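Local structure of dTDP-4-dehydrorhamnose reductase (Yersinia enterocolitica, 5U9C) at residues G170-I173 / Q174-A178. The protein probably catalyses the NADPH-dependent reduction of dTDP-4-dehydro-beta-L-rhamnose to dTDP-L-rhamnose, a step of dTDP-L-rhamnose biosynthesis. Residues are numbered along the deposited sequence; the frame is centred on the assembly and turned at random.
Sequences GKII and QQIKA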
ATOM      1  N   GLY D 170      -9.003 -11.910  33.186  1.00 33.61           N
ATOM      2  CA  GLY D 170      -9.285 -13.050  34.045  1.00 35.90           C
ATOM      3  C   GLY D 170      -8.219 -14.133  33.945  1.00 35.82           C
ATOM      4  O   GLY D 170      -7.809 -14.697  34.971  1.00 34.27           O
ATOM      5  N   LYS D 171      -7.771 -14.420  32.717  1.00 35.32           N
ATOM      6  CA  LYS D 171      -6.721 -15.432  32.493  1.00 37.60           C
ATOM      7  C   LYS D 171      -5.386 -15.022  33.110  1.00 36.15           C
ATOM      8  O   LYS D 171      -4.694 -15.859  33.705  1.00 35.12           O
ATOM      9  CB  LYS D 171      -6.536 -15.733  31.010  1.00 40.94           C
ATOM     10  CG  LYS D 171      -7.665 -16.570  30.435  1.00 48.37           C
ATOM     11  CD  LYS D 171      -7.523 -16.809  28.935  1.00 53.74           C
ATOM     12  CE  LYS D 171      -7.800 -15.536  28.145  1.00 57.98           C
ATOM     13  NZ  LYS D 171      -7.750 -15.744  26.675  1.00 63.82           N
ATOM     14  N   ILE D 172      -5.010 -13.751  32.958  1.00 32.00           N
ATOM     15  CA  ILE D 172      -3.781 -13.257  33.563  1.00 31.48           C
ATOM     16  C   ILE D 172      -3.908 -13.375  35.081  1.00 31.58           C
ATOM     17  O   ILE D 172      -2.987 -13.832  35.734  1.00 31.23           O
ATOM     18  CB  ILE D 172      -3.471 -11.792  33.173  1.00 31.06           C
ATOM     19  CG1 ILE D 172      -3.146 -11.668  31.675  1.00 31.99           C
ATOM     20  CG2 ILE D 172      -2.324 -11.224  34.022  1.00 31.00           C
ATOM     21  CD1 ILE D 172      -1.921 -12.434  31.218  1.00 33.25           C
ATOM     22  N   ILE D 173      -5.055 -12.974  35.631  1.00 31.05           N
ATOM     23  CA  ILE D 173      -5.274 -13.053  37.067  1.00 32.37           C
ATOM     24  C   ILE D 173      -5.216 -14.522  37.586  1.00 34.39           C
ATOM     25  O   ILE D 173      -4.635 -14.788  38.646  1.00 32.21           O
ATOM     26  CB  ILE D 173      -6.565 -12.314  37.488  1.00 32.01           C
ATOM     27  CG1 ILE D 173      -6.367 -10.795  37.306  1.00 31.96           C
ATOM     28  CG2 ILE D 173      -6.902 -12.601  38.935  1.00 33.94           C
ATOM     29  CD1 ILE D 173      -7.589  -9.943  37.591  1.00 32.55           C
ATOM     30  N   GLN D 174      -5.816 -15.444  36.840  1.00 36.34           N
ATOM     31  CA  GLN D 174      -5.801 -16.890  37.166  1.00 40.01           C
ATOM     32  C   GLN D 174      -4.354 -17.437  37.211  1.00 36.78           C
ATOM     33  O   GLN D 174      -3.982 -18.215  38.123  1.00 35.98           O
ATOM     34  CB  GLN D 174      -6.629 -17.647  36.125  1.00 45.00           C
ATOM     35  CG  GLN D 174      -6.736 -19.148  36.329  1.00 52.19           C
ATOM     36  CD  GLN D 174      -7.400 -19.862  35.147  1.00 60.17           C
ATOM     37  OE1 GLN D 174      -7.774 -19.239  34.136  1.00 64.14           O
ATOM     38  NE2 GLN D 174      -7.530 -21.190  35.262  1.00 66.46           N
ATOM     39  N   GLN D 175      -3.535 -17.022  36.248  1.00 33.82           N
ATOM     40  CA  GLN D 175      -2.127 -17.437  36.212  1.00 33.96           C
ATOM     41  C   GLN D 175      -1.350 -16.857  37.391  1.00 32.65           C
ATOM     42  O   GLN D 175      -0.491 -17.540  37.969  1.00 31.57           O
ATOM     43  CB  GLN D 175      -1.451 -17.055  34.901  1.00 33.65           C
ATOM     44  CG  GLN D 175      -1.975 -17.831  33.710  1.00 35.92           C
ATOM     45  CD  GLN D 175      -1.405 -17.298  32.411  1.00 37.42           C
ATOM     46  OE1 GLN D 175      -0.238 -17.528  32.073  1.00 40.43           O
ATOM     47  NE2 GLN D 175      -2.224 -16.604  31.674  1.00 38.25           N
ATOM     48  N   ILE D 176      -1.645 -15.606  37.739  1.00 30.78           N
ATOM     49  CA  ILE D 176      -0.993 -14.962  38.886  1.00 31.62           C
ATOM     50  C   ILE D 176      -1.380 -15.710  40.167  1.00 33.69           C
ATOM     51  O   ILE D 176      -0.515 -16.088  40.945  1.00 32.37           O
ATOM     52  CB  ILE D 176      -1.322 -13.454  39.001  1.00 31.60           C
ATOM     53  CG1 ILE D 176      -0.595 -12.676  37.899  1.00 30.52           C
ATOM     54  CG2 ILE D 176      -0.898 -12.932  40.376  1.00 32.82           C
ATOM     55  CD1 ILE D 176      -1.042 -11.230  37.711  1.00 30.29           C
ATOM     56  N   LYS D 177      -2.675 -15.953  40.357  1.00 35.83           N
ATOM     57  CA  LYS D 177      -3.160 -16.660  41.541  1.00 38.58           C
ATOM     58  C   LYS D 177      -2.634 -18.099  41.640  1.00 38.10           C
ATOM     59  O   LYS D 177      -2.458 -18.619  42.732  1.00 38.40           O
ATOM     60  CB  LYS D 177      -4.685 -16.653  41.585  1.00 42.27           C
ATOM     61  CG  LYS D 177      -5.284 -15.298  41.936  1.00 47.20           C
ATOM     62  CD  LYS D 177      -6.806 -15.379  41.913  1.00 52.03           C
ATOM     63  CE  LYS D 177      -7.459 -14.111  42.430  1.00 56.39           C
ATOM     64  NZ  LYS D 177      -7.210 -13.917  43.882  1.00 61.54           N
ATOM     65  N   ALA D 178      -2.381 -18.733  40.502  1.00 36.55           N
ATOM     66  CA  ALA D 178      -1.839 -20.104  40.484  1.00 37.27           C
ATOM     67  C   ALA D 178      -0.320 -20.137  40.738  1.00 36.48           C
ATOM     68  O   ALA D 178       0.278 -21.210  40.783  1.00 38.50           O
ATOM     69  CB  ALA D 178      -2.167 -20.788  39.166  1.00 36.87           C
TER
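Gln175 folds back along its own helix to meet the carbonyl of Lys171 one turn earlier. Lys171 O takes two N-H groups from this one residue: the backbone N of Gln175 at 3.0 Å and, more loosely, its side-chain NE2 at 3.3 Å. They arrive from opposite faces of the carbonyl plane. NE2 sits well above that plane, off any lone pair, with a C=O...N angle of only 106°, yet the oxygen lies close to the plane of the Gln175 amide. With CG set beside the backbone N (chi1 -68°) and the chain extended beyond it, the amide is carried back to that oxygen, and this bond probably helps to fix its rotation.

On the face turned to helix 225-235, CG2 of Ile172 touches CD1 of Ile176 at 3.9 Å, the two side chains slanting across each other. Ile173 and Lys177 instead run side by side: the aliphatic part of the lysine passes the isoleucine, CE of Lys177 resting 3.8 Å from CG2 of Ile173, and a bend at chi4 (-67°) turns the ammonium aside. The backbone bonds Gln174 N to Gly170 O (2.8 Å) and Lys177 N to Ile173 O (2.9 Å) are ordinary i to i+4 bonds of an alpha-helix.

Ile172, Ile173 and Ile176 all pack on Ile232 of helix 225-235, and Ile172 and Ile176 also reach Ile183 of strand 182-186. Lys171 is one of the (R)-malate-binding residues, with Phe168 and Arg256, though no malate is bound to this chain. Isoleucines packed inward against exposed Lys171, Gln174 and Lys177 make helix 168-177 of the RmlD family fold amphipathic.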